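Local coordinates for manganese-dependent ADP-ribose/CDP-alcohol diphosphatase (Danio rerio, PDB 2NXF), which probably hydrolyses ADP-ribose, CDP-choline and related CDP-alcohols at a dinuclear metal centre of the calcineurin-like phosphoesterase type, at residues M80-W94 with R104-Q116. Numbering follows the deposited sequence. Where two conformers were deposited one is given.
Sequences MAELDACSVDVHHVW and RPSLLSSRLNSAQ. With EOH (ethanol), chain G.
Met80, a selenomethionine, lays its methyl over one face of the Arg111 guanidinium, CE lying 3.6 Å from NH2, while its selenium also touches Leu112 CD2. Its side chain is bent at chi2 (-54°) and chi3, which carries CE over the guanidinium. One turn further along the helix, Asp84 meets the same guanidinium at its edge. Both carboxylate oxygens are held end-on, Arg111 NH2 to Asp84 OD1 at 2.7 Å and NH1 to OD2 at 2.9 Å, with the two planes only 23° apart; two bonds in its plane should keep the guanidinium from turning. The chain then turns into strand 89-92, an outermost strand of its sheet, paired in parallel with strand 54-57: a beta-alpha-beta connection through helix 72-84, in the layered calcineurin-like fold. Segment 104-116 runs past this edge without adding a strand. Instead the Ser114 hydroxyl takes the backbone N-H of His92 almost straight on (N to OG 2.9 Å, 176°), with Tyr132 and Tyr134 also bonded to that oxygen. The His92 ring receives Leu112 CD2 over one face, 3.9 Å from its centroid, and its ND1 is hydrogen-bonded to Gln57 NE2. Trp94, whose side chain lies about 10 Å from a bound zinc ion, points NE1 at Leu112 O (2.9 Å); the oxygen lies near the indole plane, but the nitrogen sits well above the carbonyl plane. Leu107 CB covers the six-membered ring, 3.6 Å from its centroid. A leucine in place of Trp94 would probably leave Leu112 O without this donor and Leu107 without its aromatic face. At the far rim of the indole, CH2 reaches Leu108 CD1.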
# COMPACT_ATOMS: atom_id res chain seq x y z
N MSE A 80 -5.45 14.88 5.82
CA MSE A 80 -4.65 15.73 4.92
C MSE A 80 -4.05 16.90 5.69
O MSE A 80 -2.90 17.28 5.44
CB MSE A 80 -5.47 16.24 3.71
CG MSE A 80 -5.86 15.15 2.70
SE MSE A 80 -4.35 14.05 2.00
CE MSE A 80 -3.12 15.37 1.68
N ALA A 81 -4.82 17.47 6.63
CA ALA A 81 -4.31 18.56 7.46
C ALA A 81 -3.11 18.12 8.30
O ALA A 81 -2.17 18.90 8.48
CB ALA A 81 -5.41 19.12 8.35
N GLU A 82 -3.15 16.89 8.82
CA GLU A 82 -2.00 16.37 9.57
C GLU A 82 -0.79 16.17 8.68
O GLU A 82 0.32 16.55 9.05
CB GLU A 82 -2.32 15.05 10.30
CG GLU A 82 -3.48 15.17 11.31
CD GLU A 82 -3.19 16.11 12.47
OE1 GLU A 82 -2.00 16.37 12.77
OE2 GLU A 82 -4.16 16.60 13.08
N LEU A 83 -1.00 15.61 7.49
CA LEU A 83 0.10 15.38 6.55
C LEU A 83 0.69 16.66 5.97
O LEU A 83 1.90 16.75 5.76
CB LEU A 83 -0.32 14.42 5.44
CG LEU A 83 -0.32 12.95 5.86
CD1 LEU A 83 -1.08 12.13 4.81
CD2 LEU A 83 1.08 12.37 6.05
N ASP A 84 -0.16 17.66 5.73
CA ASP A 84 0.33 18.93 5.16
C ASP A 84 1.34 19.64 6.07
O ASP A 84 2.19 20.39 5.59
CB ASP A 84 -0.84 19.87 4.87
CG ASP A 84 -1.61 19.48 3.63
OD1 ASP A 84 -1.12 18.67 2.82
OD2 ASP A 84 -2.75 19.97 3.47
N ALA A 85 1.22 19.41 7.38
CA ALA A 85 2.12 19.98 8.37
C ALA A 85 3.57 19.53 8.19
O ALA A 85 4.49 20.17 8.71
CB ALA A 85 1.63 19.65 9.78
N CYS A 86 3.78 18.43 7.45
CA CYS A 86 5.13 17.90 7.22
C CYS A 86 5.93 18.74 6.21
O CYS A 86 7.16 18.67 6.18
CB CYS A 86 5.09 16.44 6.77
SG CYS A 86 6.55 15.48 7.24
N SER A 87 5.22 19.50 5.38
CA SER A 87 5.84 20.41 4.40
C SER A 87 6.71 19.76 3.32
O SER A 87 7.60 20.41 2.76
CB SER A 87 6.63 21.53 5.11
OG SER A 87 5.83 22.19 6.08
N VAL A 88 6.47 18.48 3.02
CA VAL A 88 7.14 17.83 1.89
C VAL A 88 6.13 17.01 1.09
O VAL A 88 5.01 16.79 1.55
CB VAL A 88 8.34 16.91 2.30
CG1 VAL A 88 9.52 17.73 2.84
CG2 VAL A 88 7.90 15.82 3.26
N ASP A 89 6.54 16.56 -0.09
CA ASP A 89 5.69 15.74 -0.94
C ASP A 89 5.26 14.49 -0.21
O ASP A 89 6.10 13.82 0.40
CB ASP A 89 6.44 15.30 -2.21
CG ASP A 89 6.64 16.42 -3.21
OD1 ASP A 89 6.04 17.51 -3.08
OD2 ASP A 89 7.44 16.20 -4.16
N VAL A 90 3.97 14.17 -0.29
CA VAL A 90 3.46 12.90 0.22
C VAL A 90 2.92 12.10 -0.96
O VAL A 90 2.19 12.63 -1.81
CB VAL A 90 2.34 13.11 1.28
CG1 VAL A 90 1.85 11.77 1.81
CG2 VAL A 90 2.88 13.98 2.45
N HIS A 91 3.31 10.83 -1.02
CA HIS A 91 2.86 9.95 -2.09
C HIS A 91 1.83 9.00 -1.52
O HIS A 91 2.05 8.38 -0.47
CB HIS A 91 4.05 9.20 -2.69
CG HIS A 91 5.00 10.11 -3.38
ND1 HIS A 91 4.82 10.53 -4.69
CD2 HIS A 91 6.09 10.77 -2.92
CE1 HIS A 91 5.78 11.38 -5.01
NE2 HIS A 91 6.56 11.54 -3.96
N HIS A 92 0.68 8.94 -2.18
CA HIS A 92 -0.48 8.23 -1.67
C HIS A 92 -0.76 7.00 -2.51
O HIS A 92 -0.98 7.11 -3.73
CB HIS A 92 -1.73 9.13 -1.71
CG HIS A 92 -1.56 10.42 -0.98
ND1 HIS A 92 -1.58 10.51 0.40
CD2 HIS A 92 -1.38 11.68 -1.44
CE1 HIS A 92 -1.41 11.77 0.75
NE2 HIS A 92 -1.28 12.50 -0.34
N VAL A 93 -0.74 5.84 -1.86
CA VAL A 93 -1.15 4.57 -2.45
C VAL A 93 -2.64 4.40 -2.18
O VAL A 93 -3.10 4.70 -1.08
CB VAL A 93 -0.32 3.41 -1.80
CG1 VAL A 93 -0.82 2.05 -2.29
CG2 VAL A 93 1.15 3.58 -2.12
N TRP A 94 -3.40 3.96 -3.18
CA TRP A 94 -4.84 3.71 -2.97
C TRP A 94 -5.10 2.26 -2.57
O TRP A 94 -4.68 1.31 -3.26
CB TRP A 94 -5.70 4.08 -4.19
CG TRP A 94 -5.58 5.51 -4.62
CD1 TRP A 94 -4.99 6.54 -3.92
CD2 TRP A 94 -6.09 6.07 -5.82
NE1 TRP A 94 -5.08 7.70 -4.66
CE2 TRP A 94 -5.73 7.44 -5.83
CE3 TRP A 94 -6.78 5.54 -6.92
CZ2 TRP A 94 -6.06 8.30 -6.90
CZ3 TRP A 94 -7.10 6.39 -7.98
CH2 TRP A 94 -6.74 7.76 -7.96
N ARG A 104 -13.14 6.24 -8.55
CA ARG A 104 -11.85 6.62 -9.16
C ARG A 104 -11.82 8.07 -9.65
O ARG A 104 -10.84 8.77 -9.40
CB ARG A 104 -11.43 5.67 -10.30
CG ARG A 104 -10.58 4.54 -9.84
CD ARG A 104 -10.41 3.48 -10.91
NE ARG A 104 -9.86 2.28 -10.29
CZ ARG A 104 -8.57 2.06 -10.07
NH1 ARG A 104 -8.18 0.93 -9.51
NH2 ARG A 104 -7.65 2.96 -10.43
N PRO A 105 -12.88 8.53 -10.36
CA PRO A 105 -12.86 9.95 -10.76
C PRO A 105 -12.75 10.89 -9.56
O PRO A 105 -12.02 11.89 -9.64
CB PRO A 105 -14.21 10.13 -11.46
CG PRO A 105 -14.53 8.78 -11.99
CD PRO A 105 -14.07 7.85 -10.90
N SER A 106 -13.45 10.58 -8.46
CA SER A 106 -13.31 11.34 -7.22
C SER A 106 -11.89 11.30 -6.67
O SER A 106 -11.32 12.32 -6.29
CB SER A 106 -14.29 10.85 -6.16
OG SER A 106 -15.62 11.21 -6.57
N LEU A 107 -11.31 10.11 -6.63
CA LEU A 107 -9.94 9.97 -6.15
C LEU A 107 -8.97 10.75 -7.05
O LEU A 107 -8.07 11.43 -6.55
CB LEU A 107 -9.56 8.50 -6.05
CG LEU A 107 -10.20 7.79 -4.85
CD1 LEU A 107 -10.17 6.29 -5.08
CD2 LEU A 107 -9.46 8.18 -3.56
N LEU A 108 -9.16 10.67 -8.36
CA LEU A 108 -8.27 11.38 -9.27
C LEU A 108 -8.30 12.90 -9.08
O LEU A 108 -7.27 13.57 -9.24
CB LEU A 108 -8.54 10.98 -10.72
CG LEU A 108 -7.32 11.02 -11.64
CD1 LEU A 108 -6.31 9.93 -11.27
CD2 LEU A 108 -7.77 10.87 -13.07
N SER A 109 -9.47 13.44 -8.73
CA SER A 109 -9.61 14.89 -8.53
C SER A 109 -9.22 15.35 -7.12
O SER A 109 -9.29 16.55 -6.81
CB SER A 109 -11.04 15.34 -8.86
OG SER A 109 -11.91 14.93 -7.81
N SER A 110 -8.83 14.39 -6.27
CA SER A 110 -8.62 14.65 -4.84
C SER A 110 -7.16 14.89 -4.46
O SER A 110 -6.26 14.71 -5.28
CB SER A 110 -9.14 13.48 -4.01
OG SER A 110 -8.19 12.40 -4.01
N ARG A 111 -6.94 15.24 -3.19
CA ARG A 111 -5.58 15.39 -2.63
C ARG A 111 -4.82 14.06 -2.61
O ARG A 111 -3.59 14.05 -2.45
CB ARG A 111 -5.63 15.95 -1.20
CG ARG A 111 -6.19 17.39 -1.05
CD ARG A 111 -5.27 18.47 -1.56
NE ARG A 111 -3.86 18.37 -1.14
CZ ARG A 111 -3.37 18.67 0.06
NH1 ARG A 111 -4.16 19.06 1.06
NH2 ARG A 111 -2.06 18.54 0.28
N LEU A 112 -5.54 12.94 -2.78
CA LEU A 112 -4.89 11.61 -2.78
C LEU A 112 -4.25 11.23 -4.12
O LEU A 112 -3.61 10.17 -4.22
CB LEU A 112 -5.86 10.50 -2.35
CG LEU A 112 -6.38 10.65 -0.91
CD1 LEU A 112 -7.43 9.55 -0.64
CD2 LEU A 112 -5.26 10.53 0.09
N ASN A 113 -4.43 12.06 -5.14
CA ASN A 113 -3.76 11.84 -6.41
C ASN A 113 -2.40 12.53 -6.36
O ASN A 113 -2.27 13.75 -6.60
CB ASN A 113 -4.61 12.36 -7.58
CG ASN A 113 -3.91 12.23 -8.93
OD1 ASN A 113 -2.77 11.74 -9.00
ND2 ASN A 113 -4.57 12.66 -9.99
N SER A 114 -1.37 11.75 -6.05
CA SER A 114 -0.00 12.28 -5.99
C SER A 114 0.80 12.01 -7.26
O SER A 114 2.01 12.26 -7.31
CB SER A 114 0.72 11.70 -4.77
OG SER A 114 0.60 10.30 -4.72
N ALA A 115 0.14 11.51 -8.30
CA ALA A 115 0.85 11.16 -9.54
C ALA A 115 1.24 12.38 -10.36
O ALA A 115 2.20 12.32 -11.13
CB ALA A 115 0.02 10.21 -10.38
N GLN A 116 0.50 13.48 -10.15
CA GLN A 116 0.59 14.78 -10.86
C GLN A 116 -0.50 14.87 -11.93
O GLN A 116 -1.46 14.08 -11.93
CB GLN A 116 1.98 15.06 -11.46
CG GLN A 116 3.14 15.07 -10.46
CD GLN A 116 3.14 16.28 -9.53
OE1 GLN A 116 3.25 17.42 -9.98
NE2 GLN A 116 3.02 16.03 -8.23
C1 EOH G . 10.30 17.72 6.35
C2 EOH G . 11.59 18.10 5.62
O EOH G . 9.66 18.86 6.90